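PDB 4UB9: molinate hydrolase from Gulosibacter molinativorax, which probably hydrolyses the thiocarbamate herbicide molinate, as a zinc-binding member of the amidohydrolase family that acts on non-peptide carbon-nitrogen bonds. Local coordinates for residues A[62-67]-A[439-445]; A[35-41]-A[79-85]; A[92-96]-A[399-403]. All coordinates share one frame. Numbering follows the deposited sequence.

Contact 1 (A[62-67]-A[439-445])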
loop_
_atom_site.group_PDB
_atom_site.type_symbol
_atom_site.label_atom_id
_atom_site.label_comp_id
_atom_site.label_asym_id
_atom_site.label_seq_id
_atom_site.Cartn_x
_atom_site.Cartn_y
_atom_site.Cartn_z
ATOM N N GLY A 62 -7.522 -53.868 -14.897
ATOM C CA GLY A 62 -7.621 -52.742 -13.971
ATOM C C GLY A 62 -7.971 -53.068 -12.532
ATOM O O GLY A 62 -7.726 -52.277 -11.656
ATOM N N ARG A 63 -8.498 -54.263 -12.293
ATOM C CA ARG A 63 -8.932 -54.697 -10.956
ATOM C C ARG A 63 -8.056 -55.795 -10.352
ATOM O O ARG A 63 -7.640 -56.740 -11.047
ATOM C CB ARG A 63 -10.375 -55.192 -10.984
ATOM C CG ARG A 63 -11.393 -54.216 -10.402
ATOM C CD ARG A 63 -11.875 -53.198 -11.432
ATOM N NE ARG A 63 -12.847 -52.162 -11.008
ATOM C CZ ARG A 63 -13.122 -51.736 -9.765
ATOM N NH1 ARG A 63 -12.554 -52.233 -8.670
ATOM N NH2 ARG A 63 -14.006 -50.775 -9.604
ATOM N N ILE A 64 -7.777 -55.659 -9.053
ATOM C CA ILE A 64 -7.041 -56.663 -8.313
ATOM C C ILE A 64 -7.900 -57.912 -8.254
ATOM O O ILE A 64 -9.026 -57.877 -7.749
ATOM C CB ILE A 64 -6.678 -56.214 -6.885
ATOM C CG1 ILE A 64 -5.723 -55.023 -6.901
ATOM C CG2 ILE A 64 -5.992 -57.341 -6.123
ATOM C CD1 ILE A 64 -5.518 -54.349 -5.558
ATOM N N THR A 65 -7.349 -59.012 -8.751
ATOM C CA THR A 65 -8.042 -60.336 -8.711
ATOM C C THR A 65 -7.433 -61.323 -7.719
ATOM O O THR A 65 -8.135 -62.176 -7.211
ATOM C CB THR A 65 -8.099 -61.013 -10.098
ATOM O OG1 THR A 65 -6.772 -61.141 -10.617
ATOM C CG2 THR A 65 -8.945 -60.203 -11.055
ATOM N N LYS A 66 -6.154 -61.181 -7.424
ATOM C CA LYS A 66 -5.498 -62.086 -6.513
ATOM C C LYS A 66 -4.427 -61.435 -5.677
ATOM O O LYS A 66 -3.615 -60.673 -6.175
ATOM C CB LYS A 66 -4.849 -63.219 -7.319
ATOM C CG LYS A 66 -5.660 -64.497 -7.375
ATOM C CD LYS A 66 -5.397 -65.308 -8.639
ATOM C CE LYS A 66 -5.921 -66.731 -8.465
ATOM N NZ LYS A 66 -6.757 -67.134 -9.625
ATOM N N VAL A 67 -4.388 -61.821 -4.414
ATOM C CA VAL A 67 -3.320 -61.413 -3.503
ATOM C C VAL A 67 -2.960 -62.597 -2.627
ATOM O O VAL A 67 -3.789 -63.109 -1.898
ATOM C CB VAL A 67 -3.747 -60.288 -2.552
ATOM C CG1 VAL A 67 -2.597 -59.891 -1.624
ATOM C CG2 VAL A 67 -4.229 -59.105 -3.350
ATOM N N ILE A 439 -4.648 -52.598 -1.001
ATOM C CA ILE A 439 -4.481 -53.759 -1.848
ATOM C C ILE A 439 -5.347 -54.924 -1.360
ATOM O O ILE A 439 -5.076 -55.555 -0.340
ATOM C CB ILE A 439 -3.014 -54.159 -1.905
ATOM C CG1 ILE A 439 -2.256 -53.043 -2.634
ATOM C CG2 ILE A 439 -2.877 -55.478 -2.651
ATOM C CD1 ILE A 439 -0.749 -53.177 -2.620
ATOM N N ASP A 440 -6.430 -55.144 -2.082
ATOM C CA ASP A 440 -7.502 -56.067 -1.679
ATOM C C ASP A 440 -8.233 -56.473 -2.928
ATOM O O ASP A 440 -8.441 -55.662 -3.832
ATOM C CB ASP A 440 -8.535 -55.415 -0.731
ATOM C CG ASP A 440 -8.171 -55.558 0.753
ATOM O OD1 ASP A 440 -8.070 -56.707 1.225
ATOM O OD2 ASP A 440 -7.961 -54.534 1.459
ATOM N N VAL A 441 -8.610 -57.737 -2.966
ATOM C CA VAL A 441 -9.228 -58.303 -4.139
ATOM C C VAL A 441 -10.475 -57.506 -4.423
ATOM O O VAL A 441 -11.235 -57.224 -3.526
ATOM C CB VAL A 441 -9.561 -59.808 -3.936
ATOM C CG1 VAL A 441 -10.405 -60.343 -5.091
ATOM C CG2 VAL A 441 -8.267 -60.610 -3.805
ATOM N N GLY A 442 -10.696 -57.169 -5.677
ATOM C CA GLY A 442 -11.902 -56.418 -6.083
ATOM C C GLY A 442 -11.675 -54.922 -6.228
ATOM O O GLY A 442 -12.355 -54.269 -6.991
ATOM N N LYS A 443 -10.685 -54.396 -5.529
ATOM C CA LYS A 443 -10.333 -52.971 -5.638
ATOM C C LYS A 443 -9.518 -52.638 -6.882
ATOM O O LYS A 443 -8.990 -53.522 -7.544
ATOM C CB LYS A 443 -9.591 -52.501 -4.383
ATOM C CG LYS A 443 -10.462 -52.559 -3.131
ATOM C CD LYS A 443 -9.833 -51.827 -1.955
ATOM C CE LYS A 443 -10.603 -52.134 -0.698
ATOM N NZ LYS A 443 -10.287 -51.184 0.397
ATOM N N LEU A 444 -9.417 -51.355 -7.194
ATOM C CA LEU A 444 -8.631 -50.912 -8.355
ATOM C C LEU A 444 -7.155 -51.262 -8.224
ATOM O O LEU A 444 -6.595 -51.270 -7.136
ATOM C CB LEU A 444 -8.775 -49.419 -8.569
ATOM C CG LEU A 444 -10.153 -48.966 -9.070
ATOM C CD1 LEU A 444 -10.378 -47.512 -8.732
ATOM C CD2 LEU A 444 -10.316 -49.179 -10.573
ATOM N N GLY A 445 -6.531 -51.527 -9.358
ATOM C CA GLY A 445 -5.125 -51.976 -9.431
ATOM C C GLY A 445 -4.055 -50.907 -9.392
ATOM O O GLY A 445 -3.223 -50.765 -10.308
#
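Three backbone hydrogen bonds join the start of strand 63-69 to a loop that precedes strand 447-450. Gly-445 N donates to Gly-62 O (2.7 Å), Ile-64 N to Lys-443 O (2.9 Å) and Gly-442 N to Ile-64 O (2.8 Å), and Arg-63 pairs with Leu-444 as a single beta bridge. The loop presents these groups by folding into a type II turn, Asp-440 to Lys-443, closed by Lys-443 N to Asp-440 O at 3.1 Å; Gly-442, with its positive phi, takes the third position. In amidohydrolases a small beta domain, built from chain ends that flank the TIM barrel, is a recurrent feature, and here a late loop docks on the outermost strand of the N-terminal sheet. Apolar contacts lie beneath the turn: Ile-64 CD1 reaches Ile-439 CG2 at 4.1 Å, while Val-67 CG2 meets Ile-439 CG2 at 3.9 Å and Val-441 CG2 at 4.3 Å. Ile-439 continues this cluster to Val-57, Leu-43 and Ile-89. Among the charged groups, the Arg-63 guanidinium has Leu-444 CD2 over one face, 3.9 Å from CZ, and forms a salt bridge with Glu-435. Lys-443 turns its amine to Phe-433 O and Ser-438.

Contact 2 (A[35-41]-A[79-85])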
loop_
_atom_site.group_PDB
_atom_site.type_symbol
_atom_site.label_atom_id
_atom_site.label_comp_id
_atom_site.label_asym_id
_atom_site.label_seq_id
_atom_site.Cartn_x
_atom_site.Cartn_y
_atom_site.Cartn_z
ATOM N N THR A 35 -3.569 -55.489 -17.379
ATOM C CA THR A 35 -3.250 -56.713 -16.672
ATOM C C THR A 35 -1.764 -56.788 -16.363
ATOM O O THR A 35 -0.920 -56.489 -17.179
ATOM C CB THR A 35 -3.684 -57.909 -17.486
ATOM O OG1 THR A 35 -5.097 -57.830 -17.663
ATOM C CG2 THR A 35 -3.351 -59.229 -16.776
ATOM N N ILE A 36 -1.455 -57.154 -15.135
ATOM C CA ILE A 36 -0.076 -57.129 -14.648
ATOM C C ILE A 36 0.028 -57.925 -13.344
ATOM O O ILE A 36 -0.963 -58.116 -12.621
ATOM C CB ILE A 36 0.437 -55.676 -14.438
ATOM C CG1 ILE A 36 1.972 -55.609 -14.333
ATOM C CG2 ILE A 36 -0.164 -55.052 -13.179
ATOM C CD1 ILE A 36 2.573 -54.236 -14.588
ATOM N N ALA A 37 1.240 -58.373 -13.039
ATOM C CA ALA A 37 1.508 -59.040 -11.767
ATOM C C ALA A 37 2.735 -58.475 -11.147
ATOM O O ALA A 37 3.755 -58.259 -11.799
ATOM C CB ALA A 37 1.683 -60.526 -11.967
ATOM N N ILE A 38 2.641 -58.272 -9.854
ATOM C CA ILE A 38 3.736 -57.683 -9.051
ATOM C C ILE A 38 4.184 -58.842 -8.185
ATOM O O ILE A 38 3.419 -59.307 -7.339
ATOM C CB ILE A 38 3.271 -56.509 -8.135
ATOM C CG1 ILE A 38 2.151 -55.651 -8.778
ATOM C CG2 ILE A 38 4.448 -55.662 -7.704
ATOM C CD1 ILE A 38 2.520 -54.974 -10.067
ATOM N N VAL A 39 5.390 -59.328 -8.403
ATOM C CA VAL A 39 5.769 -60.620 -7.797
ATOM C C VAL A 39 6.884 -60.557 -6.742
ATOM O O VAL A 39 7.949 -59.955 -6.931
ATOM C CB VAL A 39 6.093 -61.726 -8.848
ATOM C CG1 VAL A 39 5.097 -61.693 -9.986
ATOM C CG2 VAL A 39 7.518 -61.607 -9.378
ATOM N N GLY A 40 6.596 -61.207 -5.620
ATOM C CA GLY A 40 7.630 -61.657 -4.699
ATOM C C GLY A 40 8.192 -60.568 -3.831
ATOM O O GLY A 40 9.369 -60.591 -3.454
ATOM N N GLY A 41 7.330 -59.631 -3.456
ATOM C CA GLY A 41 7.744 -58.545 -2.552
ATOM C C GLY A 41 7.042 -58.592 -1.211
ATOM O O GLY A 41 6.096 -59.348 -1.019
ATOM N N ILE A 79 2.297 -62.813 -19.466
ATOM C CA ILE A 79 1.721 -61.751 -18.636
ATOM C C ILE A 79 2.792 -60.786 -18.130
ATOM O O ILE A 79 3.839 -61.196 -17.647
ATOM C CB ILE A 79 0.941 -62.327 -17.430
ATOM C CG1 ILE A 79 -0.342 -63.043 -17.894
ATOM C CG2 ILE A 79 0.605 -61.232 -16.427
ATOM C CD1 ILE A 79 -1.256 -62.220 -18.795
ATOM N N ARG A 80 2.518 -59.498 -18.277
ATOM C CA ARG A 80 3.443 -58.441 -17.857
ATOM C C ARG A 80 3.709 -58.563 -16.371
ATOM O O ARG A 80 2.783 -58.756 -15.585
ATOM C CB ARG A 80 2.892 -57.046 -18.193
ATOM C CG ARG A 80 3.443 -56.454 -19.480
ATOM C CD ARG A 80 4.890 -56.004 -19.293
ATOM N NE ARG A 80 5.003 -54.822 -18.426
ATOM C CZ ARG A 80 4.802 -53.566 -18.819
ATOM N NH1 ARG A 80 4.464 -53.303 -20.079
ATOM N NH2 ARG A 80 4.930 -52.565 -17.950
ATOM N N GLN A 81 4.966 -58.431 -15.973
ATOM C CA GLN A 81 5.322 -58.629 -14.568
ATOM C C GLN A 81 6.293 -57.640 -14.050
ATOM O O GLN A 81 7.151 -57.148 -14.767
ATOM C CB GLN A 81 6.010 -59.973 -14.363
ATOM C CG GLN A 81 5.242 -61.164 -14.853
ATOM C CD GLN A 81 5.915 -62.472 -14.458
ATOM O OE1 GLN A 81 6.766 -62.509 -13.561
ATOM N NE2 GLN A 81 5.519 -63.554 -15.129
ATOM N N ILE A 82 6.246 -57.448 -12.754
ATOM C CA ILE A 82 7.252 -56.647 -12.103
ATOM C C ILE A 82 7.880 -57.513 -11.048
ATOM O O ILE A 82 7.195 -58.112 -10.212
ATOM C CB ILE A 82 6.665 -55.358 -11.490
ATOM C CG1 ILE A 82 6.292 -54.380 -12.612
ATOM C CG2 ILE A 82 7.647 -54.688 -10.539
ATOM C CD1 ILE A 82 5.370 -53.246 -12.169
ATOM N N ASP A 83 9.195 -57.500 -11.040
ATOM C CA ASP A 83 9.926 -58.247 -10.070
ATOM C C ASP A 83 10.108 -57.430 -8.793
ATOM O O ASP A 83 10.963 -56.551 -8.716
ATOM C CB ASP A 83 11.286 -58.665 -10.629
ATOM C CG ASP A 83 12.113 -59.461 -9.624
ATOM O OD1 ASP A 83 11.537 -60.038 -8.666
ATOM O OD2 ASP A 83 13.345 -59.519 -9.802
ATOM N N ALA A 84 9.391 -57.822 -7.762
ATOM C CA ALA A 84 9.440 -57.133 -6.493
ATOM C C ALA A 84 10.375 -57.743 -5.444
ATOM O O ALA A 84 10.357 -57.340 -4.302
ATOM C CB ALA A 84 8.034 -56.969 -5.943
ATOM N N GLN A 85 11.191 -58.706 -5.834
ATOM C CA GLN A 85 12.044 -59.388 -4.880
ATOM C C GLN A 85 12.914 -58.370 -4.190
ATOM O O GLN A 85 13.537 -57.555 -4.832
ATOM C CB GLN A 85 12.953 -60.370 -5.616
ATOM C CG GLN A 85 12.843 -61.829 -5.195
ATOM C CD GLN A 85 14.194 -62.491 -4.947
ATOM O OE1 GLN A 85 15.165 -62.270 -5.667
ATOM N NE2 GLN A 85 14.257 -63.313 -3.920
#
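Ile-82 forms the apolar centre, its CD1 lying 3.8 Å from Ile-36 CD1 and 3.9 Å from Ile-38 CD1. Farther along, Ile-38 CG2 touches Ala-84 CB at 4.2 Å. This side of the sheet is buried against other parts of the chain: Ile-38 and Ala-84 both pack on Ile-89 of strand 88-95, and Ile-82 on His-466 and Val-468 of strand 464-469. Between the backbones, four hydrogen bonds alternate in the parallel pattern: Ala-37 N to Arg-80 O (3.0 Å), Ile-82 N to Ala-37 O (2.8 Å), Val-39 N to Ile-82 O (2.8 Å) and Ala-84 N to Val-39 O (2.7 Å). Ala-37, Ile-38 and Val-39 thus pair with Gln-81, Ile-82 and Asp-83, and the strand axes run 4.7 Å apart at 14°. This is the one parallel pairing in a four-stranded mixed sheet, where strand 81-83 is an outermost strand and strand 36-39 also pairs antiparallel with strand 55-60. Past Val-39 the chain turns a corner at Gly-40, where Gly-40 and Gly-41 opposite Thr-55 make a G1 beta bulge. On the other face, Val-39 CG1 lies 4.0 Å from Gln-81 OE1. At the polar edge, Asp-83 OD1 accepts from Gln-85 N at 3.1 Å, an Asx turn as strand 81-83 ends, and Arg-80 forms a salt bridge with Glu-473.

Contact 3 (A[92-96]-A[399-403])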
loop_
_atom_site.group_PDB
_atom_site.type_symbol
_atom_site.label_atom_id
_atom_site.label_comp_id
_atom_site.label_asym_id
_atom_site.label_seq_id
_atom_site.Cartn_x
_atom_site.Cartn_y
_atom_site.Cartn_z
ATOM N N GLY A 92 -1.443 -47.796 -4.238
ATOM C CA GLY A 92 -1.319 -46.460 -4.828
ATOM C C GLY A 92 -1.513 -45.381 -3.745
ATOM O O GLY A 92 -2.456 -45.451 -2.931
ATOM N N LEU A 93 -0.594 -44.429 -3.687
ATOM C CA LEU A 93 -0.666 -43.398 -2.673
ATOM C C LEU A 93 -1.823 -42.439 -2.966
ATOM O O LEU A 93 -2.250 -42.262 -4.123
ATOM C CB LEU A 93 0.654 -42.654 -2.508
ATOM C CG LEU A 93 1.847 -43.571 -2.186
ATOM C CD1 LEU A 93 3.136 -42.781 -2.063
ATOM C CD2 LEU A 93 1.634 -44.374 -0.935
ATOM N N VAL A 94 -2.292 -41.808 -1.891
ATOM C CA VAL A 94 -3.509 -40.983 -1.932
ATOM C C VAL A 94 -3.338 -39.713 -1.145
ATOM O O VAL A 94 -2.938 -39.727 0.033
ATOM C CB VAL A 94 -4.721 -41.750 -1.353
ATOM C CG1 VAL A 94 -5.989 -40.907 -1.450
ATOM C CG2 VAL A 94 -4.922 -43.075 -2.085
ATOM N N ASN A 95 -3.636 -38.603 -1.799
ATOM C CA ASN A 95 -3.501 -37.291 -1.159
ATOM C C ASN A 95 -4.884 -36.720 -0.936
ATOM O O ASN A 95 -5.614 -36.451 -1.891
ATOM C CB ASN A 95 -2.676 -36.323 -2.023
ATOM C CG ASN A 95 -2.199 -35.104 -1.253
ATOM O OD1 ASN A 95 -2.928 -34.525 -0.417
ATOM N ND2 ASN A 95 -0.952 -34.693 -1.521
ATOM N N GLY A 96 -5.188 -36.432 0.321
ATOM C CA GLY A 96 -6.519 -35.946 0.710
ATOM C C GLY A 96 -6.821 -34.472 0.496
ATOM O O GLY A 96 -7.948 -34.030 0.702
ATOM N N GLU A 399 6.100 -34.123 -3.888
ATOM C CA GLU A 399 6.914 -34.473 -2.715
ATOM C C GLU A 399 6.292 -34.110 -1.367
ATOM O O GLU A 399 6.781 -34.530 -0.322
ATOM C CB GLU A 399 8.227 -33.704 -2.768
ATOM C CG GLU A 399 9.113 -34.108 -3.932
ATOM C CD GLU A 399 10.503 -33.494 -3.859
ATOM O OE1 GLU A 399 11.082 -33.395 -2.763
ATOM O OE2 GLU A 399 11.028 -33.151 -4.919
ATOM N N ASP A 400 5.225 -33.332 -1.422
ATOM C CA ASP A 400 4.514 -32.858 -0.253
ATOM C C ASP A 400 4.016 -34.003 0.677
ATOM O O ASP A 400 4.064 -33.877 1.885
ATOM C CB ASP A 400 3.322 -32.044 -0.701
ATOM C CG ASP A 400 2.374 -32.843 -1.655
ATOM O OD1 ASP A 400 2.833 -33.397 -2.693
ATOM O OD2 ASP A 400 1.155 -32.914 -1.355
ATOM N N HIS A 401 3.558 -35.094 0.083
ATOM C CA HIS A 401 3.142 -36.263 0.841
ATOM C C HIS A 401 4.304 -36.934 1.612
ATOM O O HIS A 401 4.122 -37.349 2.775
ATOM C CB HIS A 401 2.369 -37.268 -0.008
ATOM C CG HIS A 401 3.127 -37.808 -1.172
ATOM N ND1 HIS A 401 3.797 -37.010 -2.068
ATOM C CD2 HIS A 401 3.217 -39.064 -1.664
ATOM C CE1 HIS A 401 4.323 -37.755 -3.024
ATOM N NE2 HIS A 401 3.985 -39.007 -2.804
ATOM N N PHE A 402 5.479 -37.043 0.980
ATOM C CA PHE A 402 6.674 -37.579 1.653
ATOM C C PHE A 402 7.048 -36.719 2.844
ATOM O O PHE A 402 7.242 -37.182 3.941
ATOM C CB PHE A 402 7.889 -37.654 0.730
ATOM C CG PHE A 402 7.682 -38.465 -0.534
ATOM C CD1 PHE A 402 7.089 -39.720 -0.517
ATOM C CD2 PHE A 402 8.117 -37.965 -1.762
ATOM C CE1 PHE A 402 6.886 -40.432 -1.692
ATOM C CE2 PHE A 402 7.943 -38.701 -2.934
ATOM C CZ PHE A 402 7.311 -39.926 -2.901
ATOM N N VAL A 403 7.005 -35.429 2.643
ATOM C CA VAL A 403 7.298 -34.488 3.715
ATOM C C VAL A 403 6.296 -34.579 4.866
ATOM O O VAL A 403 6.650 -34.435 6.057
ATOM C CB VAL A 403 7.343 -33.041 3.176
ATOM C CG1 VAL A 403 7.552 -32.023 4.302
ATOM C CG2 VAL A 403 8.470 -32.917 2.152
HETATM O O HOH W 1 1.134 -35.524 -3.230
#
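From Gly-92 the chain enters the last part of strand 88-95, and Leu-93 makes the first touch with the helix that starts at Asp-400. Its CB is directed toward the helix, and CD1 meets the edge of the His-401 ring, 3.7 Å from CD2, and lies 4.4 Å from Phe-402 CE1. The imidazole is also held from beyond the two segments, its NE2 hydrogen-bonded to Gly-136 O. Val-94 points away, as strand alternation requires, and packs on Phe-142. Asn-95 then comes back to the helix side. Its ND2 gives a weak hydrogen bond to Asp-400 OD2 (2.8 Å, with a bent angle of 130°), and the same ND2 donates to a water at 2.8 Å that in turn donates to Asp-400 OD1 at 2.8 Å. Amide and carboxylate are therefore linked both directly and through water in the first turn of the helix. Both groups have further partners: Asn-95 OD1 accepts from Asn-97 N, Asp-400 OD2 is also hydrogen-bonded to Thr-372 OG1, and Asp-400 OD1 accepts from Gly-398 N. At Gly-96 the chain turns a corner. The contact buries just 170 Å², but all five touching residues lie in the interior, with the Asn-95 side chain about 13 Å from the bound zinc ion. Such strand-to-helix packing is consistent with the TIM-barrel fold of the amidohydrolases. Strand 88-95 runs beside parallel strand 138-143, and helix 400-410 lies against this layer, His-401 touching both Val-138 and Leu-370 of strand 368-370.

In the fold
Contacts 1 and 2 reach the same four-stranded mixed sheet, whose outermost strands are 63-69 and 81-83; their centres are 14 Å apart. Contact 3 lies deeper, 21 Å from contact 1 and 23 Å from contact 2 between centres, and only 8 Å from the centre of the chain. Along the sequence, contacts 1 and 2 interleave, since 79-85 falls between the two segments of contact 1. Contact 2 closes before contact 3 opens, and contact 3 is nested within the long loop that contact 1 closes. Strand 88-95, following strand 81-83, leads from the peripheral sheet into the TIM-barrel amidohydrolase domain that carries the zinc ion, and segment 439-445 brings the chain back to that sheet afterwards.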